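Local coordinates for 450aa long hypothetical fmu protein (Pyrococcus horikoshii, PDB 2YXL), which probably transfers a methyl group from S-adenosyl-L-methionine to carbon 5 of cytosine in RNA, at residues L156-L161 with E351-L356; D175-V180 with G344-N349; N109-A114 with Y129-L134; P84-A89 with D116-R121. All blocks are in the same frame, centred on the assembly; numbering follows the deposited sequence.

Contact 1 of 4, residues L156-L161 with E351-L356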
# COMPACT_ATOMS: atom_id res chain seq x y z
N LEU A 156 9.90 -4.94 -14.85
CA LEU A 156 9.00 -3.78 -14.76
C LEU A 156 9.37 -2.91 -13.56
O LEU A 156 8.53 -2.59 -12.72
CB LEU A 156 7.52 -4.21 -14.72
CG LEU A 156 6.99 -5.18 -15.79
CD1 LEU A 156 5.54 -5.57 -15.51
CD2 LEU A 156 7.14 -4.63 -17.20
N ALA A 157 10.65 -2.54 -13.49
CA ALA A 157 11.20 -1.81 -12.35
C ALA A 157 12.41 -0.97 -12.76
O ALA A 157 13.11 -1.32 -13.72
CB ALA A 157 11.60 -2.79 -11.24
N PRO A 158 12.67 0.15 -12.05
CA PRO A 158 13.85 0.95 -12.38
C PRO A 158 15.14 0.23 -12.01
O PRO A 158 15.16 -0.55 -11.06
CB PRO A 158 13.67 2.21 -11.53
CG PRO A 158 12.82 1.78 -10.39
CD PRO A 158 11.91 0.72 -10.92
N SER A 159 16.20 0.51 -12.77
CA SER A 159 17.48 -0.18 -12.63
C SER A 159 18.08 -0.11 -11.23
O SER A 159 18.66 -1.10 -10.76
CB SER A 159 18.48 0.37 -13.66
OG SER A 159 19.59 -0.51 -13.80
N TRP A 160 17.94 1.03 -10.56
CA TRP A 160 18.46 1.22 -9.21
C TRP A 160 17.78 0.29 -8.20
O TRP A 160 18.44 -0.22 -7.28
CB TRP A 160 18.35 2.68 -8.75
CG TRP A 160 16.98 3.09 -8.27
CD1 TRP A 160 15.99 3.68 -9.02
CD2 TRP A 160 16.45 2.95 -6.95
NE1 TRP A 160 14.88 3.91 -8.24
CE2 TRP A 160 15.14 3.47 -6.96
CE3 TRP A 160 16.96 2.44 -5.74
CZ2 TRP A 160 14.32 3.49 -5.82
CZ3 TRP A 160 16.15 2.46 -4.61
CH2 TRP A 160 14.85 2.98 -4.66
N LEU A 161 16.48 0.07 -8.38
CA LEU A 161 15.71 -0.80 -7.50
C LEU A 161 16.10 -2.26 -7.74
O LEU A 161 16.35 -3.00 -6.79
CB LEU A 161 14.20 -0.63 -7.73
CG LEU A 161 13.23 -0.64 -6.53
CD1 LEU A 161 11.88 -1.21 -6.96
CD2 LEU A 161 13.75 -1.38 -5.30
N GLU A 351 2.76 1.43 -8.42
CA GLU A 351 3.39 2.69 -8.86
C GLU A 351 4.50 3.19 -7.94
O GLU A 351 5.35 3.97 -8.37
CB GLU A 351 2.34 3.78 -9.10
CG GLU A 351 1.73 4.41 -7.84
CD GLU A 351 0.53 3.65 -7.30
OE1 GLU A 351 0.42 2.42 -7.50
OE2 GLU A 351 -0.32 4.31 -6.65
N LEU A 352 4.51 2.72 -6.69
CA LEU A 352 5.52 3.13 -5.71
C LEU A 352 6.95 2.82 -6.15
O LEU A 352 7.88 3.57 -5.82
CB LEU A 352 5.24 2.52 -4.33
CG LEU A 352 4.06 3.12 -3.54
CD1 LEU A 352 3.97 2.48 -2.16
CD2 LEU A 352 4.17 4.63 -3.41
N ARG A 353 7.12 1.73 -6.90
CA ARG A 353 8.43 1.35 -7.42
C ARG A 353 9.05 2.45 -8.28
O ARG A 353 10.27 2.54 -8.40
CB ARG A 353 8.35 0.03 -8.20
CG ARG A 353 7.68 0.13 -9.57
CD ARG A 353 7.44 -1.22 -10.20
NE ARG A 353 6.43 -2.00 -9.49
CZ ARG A 353 6.13 -3.27 -9.75
NH1 ARG A 353 5.20 -3.89 -9.04
NH2 ARG A 353 6.77 -3.92 -10.72
N TRP A 354 8.21 3.29 -8.87
CA TRP A 354 8.67 4.38 -9.74
C TRP A 354 8.81 5.71 -9.00
O TRP A 354 9.60 6.56 -9.40
CB TRP A 354 7.75 4.52 -10.95
CG TRP A 354 7.68 3.27 -11.77
CD1 TRP A 354 6.64 2.39 -11.84
CD2 TRP A 354 8.71 2.74 -12.61
NE1 TRP A 354 6.95 1.35 -12.68
CE2 TRP A 354 8.22 1.54 -13.16
CE3 TRP A 354 10.01 3.16 -12.94
CZ2 TRP A 354 8.97 0.75 -14.04
CZ3 TRP A 354 10.75 2.37 -13.82
CH2 TRP A 354 10.23 1.18 -14.36
N ARG A 355 8.05 5.89 -7.93
CA ARG A 355 8.05 7.14 -7.16
C ARG A 355 9.12 7.16 -6.07
O ARG A 355 9.49 8.23 -5.58
CB ARG A 355 6.67 7.43 -6.56
CG ARG A 355 5.50 7.26 -7.54
CD ARG A 355 4.67 8.53 -7.69
NE ARG A 355 4.20 9.08 -6.41
CZ ARG A 355 3.57 10.25 -6.28
NH1 ARG A 355 3.19 10.65 -5.07
NH2 ARG A 355 3.33 11.02 -7.33
N LEU A 356 9.63 5.99 -5.71
CA LEU A 356 10.66 5.85 -4.68
C LEU A 356 12.03 6.39 -5.08
O LEU A 356 12.47 6.20 -6.22
CB LEU A 356 10.80 4.40 -4.22
CG LEU A 356 10.05 4.00 -2.96
CD1 LEU A 356 10.29 2.53 -2.64
CD2 LEU A 356 10.46 4.88 -1.78
O HOH W 1 12.16 4.58 -8.38
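Arg353 and Trp354, neighbours on the short helix 352-355, both press against the turn Leu156-Pro158 that leads into helix 159-169. The direct hydrogen bond comes from Arg353, whose NH2 donates a hydrogen bond to Leu156 O at 3.0 Å, nearly straight at 165°. The oxygen lies close to the guanidinium plane, whereas NH2 stands above the plane of the carbonyl. The other N-H groups are also engaged: NH2 reaches Asn181 OD1, NE reaches Pro350 O, and NH1 serves two further backbone carbonyls. An arginine suits the place because one flat group can gather so many acceptors. A second polar link runs through a water, which accepts from Trp160 NE1 at 2.8 Å and donates to Arg353 O and Leu356 O, so that one water joins the indole N-H to two carbonyl oxygens of the other segment.

The remaining contact is apolar. Trp354 CG lies anti to its carbonyl carbon (chi1 -59°), and one face of the indole packs against Pro158, whose CD sits over the six-membered ring 3.8 Å from its centroid in a CH-pi contact. Trp160 CZ2 touches Leu356 CB at 4.0 Å, and the Leu161 and Arg353 side chains cross at about a right angle, CD1 of Leu161 3.9 Å from CB of Arg353. An alanine at Trp354 would probably leave Pro158 without its flat support and Lys62 O without the NE1 donor.

Bonds this numerous would be expected to keep Arg353 charged and its rotation fixed, tying the turn before helix 159-169 to the methyltransferase domain through main-chain oxygens.

Contact 2 of 4, residues D175-V180 with G344-N349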
# COMPACT_ATOMS: atom_id res chain seq x y z
N ASP A 175 12.14 -14.05 -8.72
CA ASP A 175 10.91 -14.52 -8.08
C ASP A 175 10.18 -13.40 -7.33
O ASP A 175 8.95 -13.33 -7.36
CB ASP A 175 11.19 -15.69 -7.14
CG ASP A 175 11.47 -16.99 -7.88
OD1 ASP A 175 10.83 -17.23 -8.93
OD2 ASP A 175 12.31 -17.78 -7.41
N PHE A 176 10.95 -12.53 -6.68
CA PHE A 176 10.40 -11.37 -5.98
C PHE A 176 9.61 -10.48 -6.94
O PHE A 176 8.46 -10.12 -6.66
CB PHE A 176 11.51 -10.55 -5.31
CG PHE A 176 11.04 -9.22 -4.77
CD1 PHE A 176 11.23 -8.05 -5.51
CD2 PHE A 176 10.42 -9.13 -3.53
CE1 PHE A 176 10.79 -6.82 -5.02
CE2 PHE A 176 9.98 -7.91 -3.04
CZ PHE A 176 10.17 -6.75 -3.78
N PHE A 177 10.23 -10.13 -8.06
CA PHE A 177 9.57 -9.27 -9.04
C PHE A 177 8.40 -9.97 -9.73
O PHE A 177 7.41 -9.33 -10.05
CB PHE A 177 10.57 -8.68 -10.05
CG PHE A 177 11.38 -7.55 -9.48
CD1 PHE A 177 12.72 -7.73 -9.17
CD2 PHE A 177 10.79 -6.31 -9.24
CE1 PHE A 177 13.47 -6.68 -8.63
CE2 PHE A 177 11.53 -5.27 -8.70
CZ PHE A 177 12.88 -5.45 -8.40
N ARG A 178 8.51 -11.28 -9.92
CA ARG A 178 7.37 -12.08 -10.39
C ARG A 178 6.17 -11.96 -9.45
O ARG A 178 5.06 -11.68 -9.90
CB ARG A 178 7.76 -13.54 -10.62
CG ARG A 178 8.28 -13.82 -12.02
CD ARG A 178 8.20 -15.30 -12.37
NE ARG A 178 9.30 -16.05 -11.77
CZ ARG A 178 10.40 -16.44 -12.43
NH1 ARG A 178 10.56 -16.14 -13.71
NH2 ARG A 178 11.35 -17.12 -11.79
N SER A 179 6.41 -12.15 -8.15
CA SER A 179 5.34 -12.05 -7.15
C SER A 179 4.71 -10.66 -7.02
O SER A 179 3.52 -10.55 -6.71
CB SER A 179 5.81 -12.55 -5.79
OG SER A 179 6.79 -11.69 -5.24
N VAL A 180 5.49 -9.60 -7.24
CA VAL A 180 4.93 -8.24 -7.21
C VAL A 180 4.40 -7.79 -8.57
O VAL A 180 3.84 -6.70 -8.70
CB VAL A 180 5.92 -7.18 -6.60
CG1 VAL A 180 6.27 -7.52 -5.16
CG2 VAL A 180 7.18 -7.02 -7.46
N GLY A 344 8.19 -2.75 0.31
CA GLY A 344 7.61 -4.08 0.41
C GLY A 344 6.18 -4.17 -0.09
O GLY A 344 5.63 -5.27 -0.22
N THR A 345 5.57 -3.02 -0.39
CA THR A 345 4.18 -2.98 -0.82
C THR A 345 4.02 -2.76 -2.34
O THR A 345 2.92 -2.46 -2.81
CB THR A 345 3.35 -1.93 -0.03
OG1 THR A 345 3.77 -0.61 -0.37
CG2 THR A 345 3.52 -2.14 1.47
N ILE A 346 5.11 -2.92 -3.09
CA ILE A 346 5.08 -2.64 -4.54
C ILE A 346 4.24 -3.63 -5.39
O ILE A 346 4.03 -3.39 -6.58
CB ILE A 346 6.50 -2.43 -5.15
CG1 ILE A 346 7.37 -3.68 -5.01
CG2 ILE A 346 7.15 -1.18 -4.57
CD1 ILE A 346 8.55 -3.71 -5.97
N GLY A 347 3.78 -4.71 -4.78
CA GLY A 347 2.83 -5.61 -5.42
C GLY A 347 1.41 -5.09 -5.26
O GLY A 347 0.59 -5.23 -6.16
N LYS A 348 1.15 -4.48 -4.11
CA LYS A 348 -0.16 -3.93 -3.77
C LYS A 348 -0.36 -2.52 -4.36
O LYS A 348 -1.43 -2.22 -4.91
CB LYS A 348 -0.33 -3.91 -2.25
CG LYS A 348 -1.69 -3.45 -1.75
CD LYS A 348 -1.65 -3.18 -0.25
CE LYS A 348 -3.02 -2.75 0.28
NZ LYS A 348 -3.07 -2.84 1.76
N ASN A 349 0.65 -1.67 -4.23
CA ASN A 349 0.64 -0.34 -4.84
C ASN A 349 1.79 -0.24 -5.84
O ASN A 349 2.84 0.32 -5.52
CB ASN A 349 0.75 0.77 -3.79
CG ASN A 349 -0.29 0.67 -2.71
OD1 ASN A 349 -1.48 0.89 -2.95
ND2 ASN A 349 0.15 0.35 -1.50
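Ile346 carries CG1 between its backbone N and carbonyl carbon (chi1 61°), and chi2 of 161° then extends CD1 toward helix 173-181. From that helix Phe176 answers with CG anti to its backbone N (chi1 170°). CD1 of Ile346 thereby meets Phe176 CE1 at 3.9 Å, the two side chains crossing at about a right angle, and lies equally far from Val180 CG2. Phe177 CE2 is a more distant neighbour of the same methyl group. A branched aliphatic chain suits this point, since one slender tip can fit among two rings and a valine.

Val180 packs on the backbone of the loop: its CB is 3.7 Å from Gly347 CA, and CG1 is 3.8 Å from Gly347 N. With no side chain at Gly347, the helix comes close enough for Val180 O to lie 3.6 Å from Gly347 CA. Within the helix, CG1 also rests above the rim of the Phe176 ring. An alanine in place of Val180 would probably leave a gap beside Ile346 CD1 and lose the CG1 packing on Gly347 N and on the rim of Phe176.

No hydrogen bond joins the two segments directly; Arg353 NH1 supplies the polar link by bonding both Val180 O and Ile346 O. The contact is thus apolar packing whose two carbonyl oxygens share one cationic donor; it joins helix 173-181 to the loop whose Thr345 side chain touches Cys390, the predicted nucleophile.

Contact 3 of 4, residues N109-A114 with Y129-L134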
# COMPACT_ATOMS: atom_id res chain seq x y z
N ASN A 109 -13.18 5.87 -29.23
CA ASN A 109 -13.54 6.51 -27.97
C ASN A 109 -12.36 7.25 -27.33
O ASN A 109 -12.53 8.29 -26.70
CB ASN A 109 -14.13 5.49 -26.99
CG ASN A 109 -15.54 5.02 -27.39
OD1 ASN A 109 -16.05 4.03 -26.86
ND2 ASN A 109 -16.17 5.73 -28.33
N LEU A 110 -11.15 6.70 -27.51
CA LEU A 110 -9.93 7.39 -27.11
C LEU A 110 -9.74 8.69 -27.88
O LEU A 110 -9.33 9.70 -27.32
CB LEU A 110 -8.70 6.50 -27.31
CG LEU A 110 -8.34 5.50 -26.21
CD1 LEU A 110 -7.28 4.54 -26.73
CD2 LEU A 110 -7.86 6.22 -24.96
N ARG A 111 -10.05 8.65 -29.18
CA ARG A 111 -9.88 9.82 -30.04
C ARG A 111 -10.89 10.93 -29.75
O ARG A 111 -10.51 12.10 -29.68
CB ARG A 111 -9.92 9.42 -31.52
CG ARG A 111 -9.70 10.59 -32.48
CD ARG A 111 -9.40 10.15 -33.91
NE ARG A 111 -8.01 9.71 -34.09
CZ ARG A 111 -6.95 10.52 -34.08
NH1 ARG A 111 -7.08 11.83 -33.87
NH2 ARG A 111 -5.74 10.01 -34.26
N TRP A 112 -12.15 10.56 -29.56
CA TRP A 112 -13.21 11.55 -29.43
C TRP A 112 -13.67 11.82 -28.00
O TRP A 112 -13.82 12.98 -27.61
CB TRP A 112 -14.40 11.20 -30.33
CG TRP A 112 -14.01 11.14 -31.78
CD1 TRP A 112 -13.80 10.03 -32.53
CD2 TRP A 112 -13.74 12.26 -32.63
NE1 TRP A 112 -13.43 10.38 -33.81
CE2 TRP A 112 -13.39 11.74 -33.89
CE3 TRP A 112 -13.77 13.65 -32.45
CZ2 TRP A 112 -13.07 12.57 -34.98
CZ3 TRP A 112 -13.46 14.47 -33.53
CH2 TRP A 112 -13.11 13.92 -34.78
N LYS A 113 -13.87 10.77 -27.21
CA LYS A 113 -14.42 10.93 -25.86
C LYS A 113 -13.36 11.32 -24.82
O LYS A 113 -13.66 12.06 -23.89
CB LYS A 113 -15.20 9.69 -25.42
CG LYS A 113 -16.05 9.03 -26.51
CD LYS A 113 -17.10 9.96 -27.12
CE LYS A 113 -18.44 9.89 -26.40
NZ LYS A 113 -19.46 10.72 -27.09
N ALA A 114 -12.14 10.80 -24.98
CA ALA A 114 -11.03 11.14 -24.09
C ALA A 114 -10.55 12.57 -24.31
O ALA A 114 -10.31 13.31 -23.35
CB ALA A 114 -9.87 10.16 -24.27
N TYR A 129 -4.34 18.93 -28.38
CA TYR A 129 -2.96 18.44 -28.35
C TYR A 129 -2.93 16.91 -28.23
O TYR A 129 -2.14 16.25 -28.91
CB TYR A 129 -2.19 19.11 -27.21
CG TYR A 129 -0.75 18.68 -27.07
CD1 TYR A 129 0.24 19.18 -27.92
CD2 TYR A 129 -0.37 17.78 -26.08
CE1 TYR A 129 1.57 18.79 -27.78
CE2 TYR A 129 0.95 17.38 -25.93
CZ TYR A 129 1.91 17.89 -26.79
OH TYR A 129 3.22 17.48 -26.63
N PHE A 130 -3.79 16.37 -27.37
CA PHE A 130 -3.95 14.93 -27.22
C PHE A 130 -4.39 14.30 -28.54
O PHE A 130 -3.80 13.33 -29.00
CB PHE A 130 -4.98 14.61 -26.13
CG PHE A 130 -5.20 13.14 -25.91
CD1 PHE A 130 -4.27 12.37 -25.23
CD2 PHE A 130 -6.36 12.52 -26.39
CE1 PHE A 130 -4.47 11.01 -25.03
CE2 PHE A 130 -6.58 11.16 -26.18
CZ PHE A 130 -5.63 10.40 -25.50
N TRP A 131 -5.43 14.89 -29.13
CA TRP A 131 -5.99 14.46 -30.41
C TRP A 131 -4.90 14.38 -31.49
O TRP A 131 -4.86 13.43 -32.27
CB TRP A 131 -7.10 15.42 -30.82
CG TRP A 131 -8.01 14.92 -31.90
CD1 TRP A 131 -9.17 14.23 -31.73
CD2 TRP A 131 -7.84 15.09 -33.31
NE1 TRP A 131 -9.74 13.95 -32.95
CE2 TRP A 131 -8.95 14.47 -33.94
CE3 TRP A 131 -6.87 15.71 -34.11
CZ2 TRP A 131 -9.11 14.44 -35.33
CZ3 TRP A 131 -7.03 15.69 -35.49
CH2 TRP A 131 -8.14 15.05 -36.09
N ASP A 132 -4.03 15.39 -31.51
CA ASP A 132 -2.90 15.46 -32.44
C ASP A 132 -1.84 14.38 -32.22
O ASP A 132 -1.07 14.08 -33.14
CB ASP A 132 -2.24 16.85 -32.38
CG ASP A 132 -3.06 17.92 -33.08
OD1 ASP A 132 -3.93 17.59 -33.91
OD2 ASP A 132 -2.81 19.12 -32.80
N LEU A 133 -1.78 13.82 -31.02
CA LEU A 133 -0.76 12.82 -30.68
C LEU A 133 -1.20 11.37 -30.88
O LEU A 133 -0.36 10.47 -30.98
CB LEU A 133 -0.28 13.00 -29.25
CG LEU A 133 0.58 14.23 -28.92
CD1 LEU A 133 0.68 14.37 -27.42
CD2 LEU A 133 1.96 14.14 -29.57
N LEU A 134 -2.51 11.14 -30.92
CA LEU A 134 -3.05 9.78 -30.94
C LEU A 134 -2.45 8.83 -31.97
O LEU A 134 -2.07 7.71 -31.63
CB LEU A 134 -4.58 9.79 -31.04
CG LEU A 134 -5.38 9.55 -29.75
CD1 LEU A 134 -6.53 8.61 -30.09
CD2 LEU A 134 -4.53 8.93 -28.64
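Arg111 and Trp131 face each other across an antiparallel helical hairpin, formed by helices 104-121 and 124-138 in the N-terminal helical region. The segment axes run 9.6 Å apart at 175°. Arg111 bends at chi3 (-79°), which turns NE aside from the extended start of the chain, and NH1 ends up over the centre of the Trp131 indole, 3.2 Å above its plane. The guanidinium stands almost upright on the ring, the planes 83° apart, in a cation-pi contact with CZ 4.6 Å from the centroid of the five-membered ring. The same NH1 donates to Trp131 O in a bent bond, while NH2 forms a salt bridge with Asp135 OD2. Leu134 CB covers one face of the guanidinium, with NH2 3.4 Å away. Arginine suits this partly exposed edge because its aliphatic stem and flat charged end can both pack.

Trp112 and Trp131 lie side by side, pointing the same way, and make a T-shaped pair: the edge of Trp131 is directed at the face of Trp112, with NE1 above the six-membered ring near its rim. The centroids of the Trp112 six-membered ring and the Trp131 five-membered ring are 5.0 Å apart.

Toward the buried side, small Ala114 makes room for the Phe130 ring, its CB 3.9 Å from CE2. That same Phe130 CE2 meets Leu110 O at 3.3 Å, the oxygen lying at the ring edge in its plane.

Contact 4 of 4, residues P84-A89 with D116-R121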
# COMPACT_ATOMS: atom_id res chain seq x y z
N PRO A 84 -1.80 17.57 -15.62
CA PRO A 84 -2.12 16.27 -15.00
C PRO A 84 -3.14 15.43 -15.78
O PRO A 84 -3.02 14.20 -15.80
CB PRO A 84 -2.71 16.66 -13.64
CG PRO A 84 -2.29 18.05 -13.40
CD PRO A 84 -2.15 18.70 -14.73
N TRP A 85 -4.12 16.08 -16.40
CA TRP A 85 -5.14 15.36 -17.17
C TRP A 85 -4.56 14.84 -18.48
O TRP A 85 -4.86 13.72 -18.90
CB TRP A 85 -6.38 16.23 -17.42
CG TRP A 85 -7.14 16.49 -16.15
CD1 TRP A 85 -7.06 17.61 -15.37
CD2 TRP A 85 -8.06 15.61 -15.50
NE1 TRP A 85 -7.88 17.48 -14.28
CE2 TRP A 85 -8.51 16.26 -14.33
CE3 TRP A 85 -8.55 14.33 -15.80
CZ2 TRP A 85 -9.43 15.68 -13.46
CZ3 TRP A 85 -9.47 13.75 -14.92
CH2 TRP A 85 -9.89 14.43 -13.76
N LEU A 86 -3.71 15.66 -19.10
CA LEU A 86 -3.00 15.25 -20.31
C LEU A 86 -2.09 14.05 -20.02
O LEU A 86 -2.16 13.04 -20.71
CB LEU A 86 -2.20 16.41 -20.90
CG LEU A 86 -1.47 16.17 -22.22
CD1 LEU A 86 -2.43 15.71 -23.33
CD2 LEU A 86 -0.74 17.43 -22.64
N ARG A 87 -1.26 14.17 -18.98
CA ARG A 87 -0.36 13.09 -18.58
C ARG A 87 -1.12 11.78 -18.34
O ARG A 87 -0.70 10.73 -18.82
CB ARG A 87 0.47 13.47 -17.34
CG ARG A 87 1.34 12.33 -16.79
CD ARG A 87 2.37 12.80 -15.76
NE ARG A 87 1.77 13.48 -14.61
CZ ARG A 87 1.72 14.80 -14.45
NH1 ARG A 87 1.14 15.31 -13.38
NH2 ARG A 87 2.24 15.61 -15.37
N ALA A 88 -2.22 11.86 -17.60
CA ALA A 88 -3.06 10.70 -17.32
C ALA A 88 -3.63 10.10 -18.60
O ALA A 88 -3.61 8.88 -18.78
CB ALA A 88 -4.18 11.07 -16.36
N ALA A 89 -4.13 10.95 -19.50
CA ALA A 89 -4.69 10.48 -20.77
C ALA A 89 -3.62 9.80 -21.63
O ALA A 89 -3.87 8.74 -22.21
CB ALA A 89 -5.35 11.61 -21.53
N ASP A 116 -12.31 15.02 -25.49
CA ASP A 116 -13.36 15.90 -25.02
C ASP A 116 -13.38 15.99 -23.50
O ASP A 116 -13.56 17.07 -22.94
CB ASP A 116 -14.72 15.43 -25.53
CG ASP A 116 -15.80 16.49 -25.39
OD1 ASP A 116 -15.48 17.69 -25.52
OD2 ASP A 116 -16.97 16.11 -25.17
N PHE A 117 -13.17 14.84 -22.84
CA PHE A 117 -13.20 14.77 -21.38
C PHE A 117 -12.11 15.60 -20.72
O PHE A 117 -12.38 16.36 -19.79
CB PHE A 117 -13.13 13.31 -20.92
CG PHE A 117 -13.09 13.14 -19.42
CD1 PHE A 117 -11.99 12.53 -18.81
CD2 PHE A 117 -14.14 13.59 -18.62
CE1 PHE A 117 -11.94 12.37 -17.42
CE2 PHE A 117 -14.10 13.43 -17.23
CZ PHE A 117 -13.00 12.82 -16.63
N ILE A 118 -10.87 15.49 -21.21
CA ILE A 118 -9.76 16.24 -20.62
C ILE A 118 -9.83 17.73 -20.95
O ILE A 118 -9.37 18.56 -20.17
CB ILE A 118 -8.36 15.62 -20.92
CG1 ILE A 118 -8.00 15.72 -22.41
CG2 ILE A 118 -8.28 14.18 -20.40
CD1 ILE A 118 -6.62 15.16 -22.75
N SER A 119 -10.44 18.06 -22.09
CA SER A 119 -10.77 19.44 -22.44
C SER A 119 -11.72 20.08 -21.44
O SER A 119 -11.49 21.20 -21.00
CB SER A 119 -11.38 19.52 -23.84
OG SER A 119 -10.38 19.63 -24.84
N SER A 120 -12.77 19.35 -21.07
CA SER A 120 -13.76 19.85 -20.11
C SER A 120 -13.19 20.01 -18.70
O SER A 120 -13.68 20.83 -17.92
CB SER A 120 -15.00 18.95 -20.09
OG SER A 120 -14.69 17.68 -19.55
N ARG A 121 -12.17 19.22 -18.38
CA ARG A 121 -11.48 19.35 -17.10
C ARG A 121 -10.38 20.42 -17.12
O ARG A 121 -9.92 20.86 -16.07
CB ARG A 121 -10.91 18.00 -16.64
CG ARG A 121 -11.96 16.97 -16.22
CD ARG A 121 -12.82 17.47 -15.06
NE ARG A 121 -13.98 16.61 -14.82
CZ ARG A 121 -14.02 15.64 -13.91
NH1 ARG A 121 -15.12 14.91 -13.77
NH2 ARG A 121 -12.98 15.39 -13.12
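Trp85 has Arg121 CB centred over one face of its indole, a CH-pi contact with CB 3.8 Å from the centroid of the five-membered ring and only 9° from the normal. Arg121 then bends at chi2 (-60°), which brings CD beside the CZ2 rim of the indole, and NH2 comes to 3.3 Å from Trp85 CH2. The guanidinium plane stands steeply to the ring and has Phe117 CE2 over one of its own faces. Arg121 CG lies over one face of the Phe117 ring, toward its rim. Phe117 in turn approaches Trp85 obliquely, its CE1 3.8 Å from CZ3, with the two ring planes nearly perpendicular.

These side chains join the start of helix 84-99 to the C-terminal part of helix 104-121, successive helices of an antiparallel hairpin whose segment axes cross at 163° and come within 9.7 Å. Deeper between them, the small Ala89 lets the aliphatic Ile118 approach closely: Ile118 CD1 lies 4.0 Å from Ala89 CB, and Ile118 CB is 4.1 Å from Trp85 CB.

Helix 12-24 covers the aromatic side. Its Glu20 takes Arg121 NH2 in a salt bridge, which pairs the charge of the partly exposed Arg121, and Arg23 makes a further cation-pi contact with Trp85.

The four contacts form two pairs. Contacts 1 and 2, with centres 11 Å apart, meet through Arg353, whose NH1 lies 2.8 Å from Ile346 O and 3.1 Å from Val180 O; packing of Ala157 on Phe177 adds to this. Both lie near the probable active site, which contact 2 reaches through Thr345: the side chains of Leu356 and Ile346 are each about 10 Å from that of Cys390, and the side chain of Leu356 is about 13 Å from bound sinefungin. Contacts 3 and 4, with centres 10 Å apart, share helix 104-121, and Phe130 of contact 3 packs on Leu86, Ala89 and Ile118 of contact 4. This pair lies away from the predicted sites; the centres of contacts 3 and 1 are about 29 Å apart.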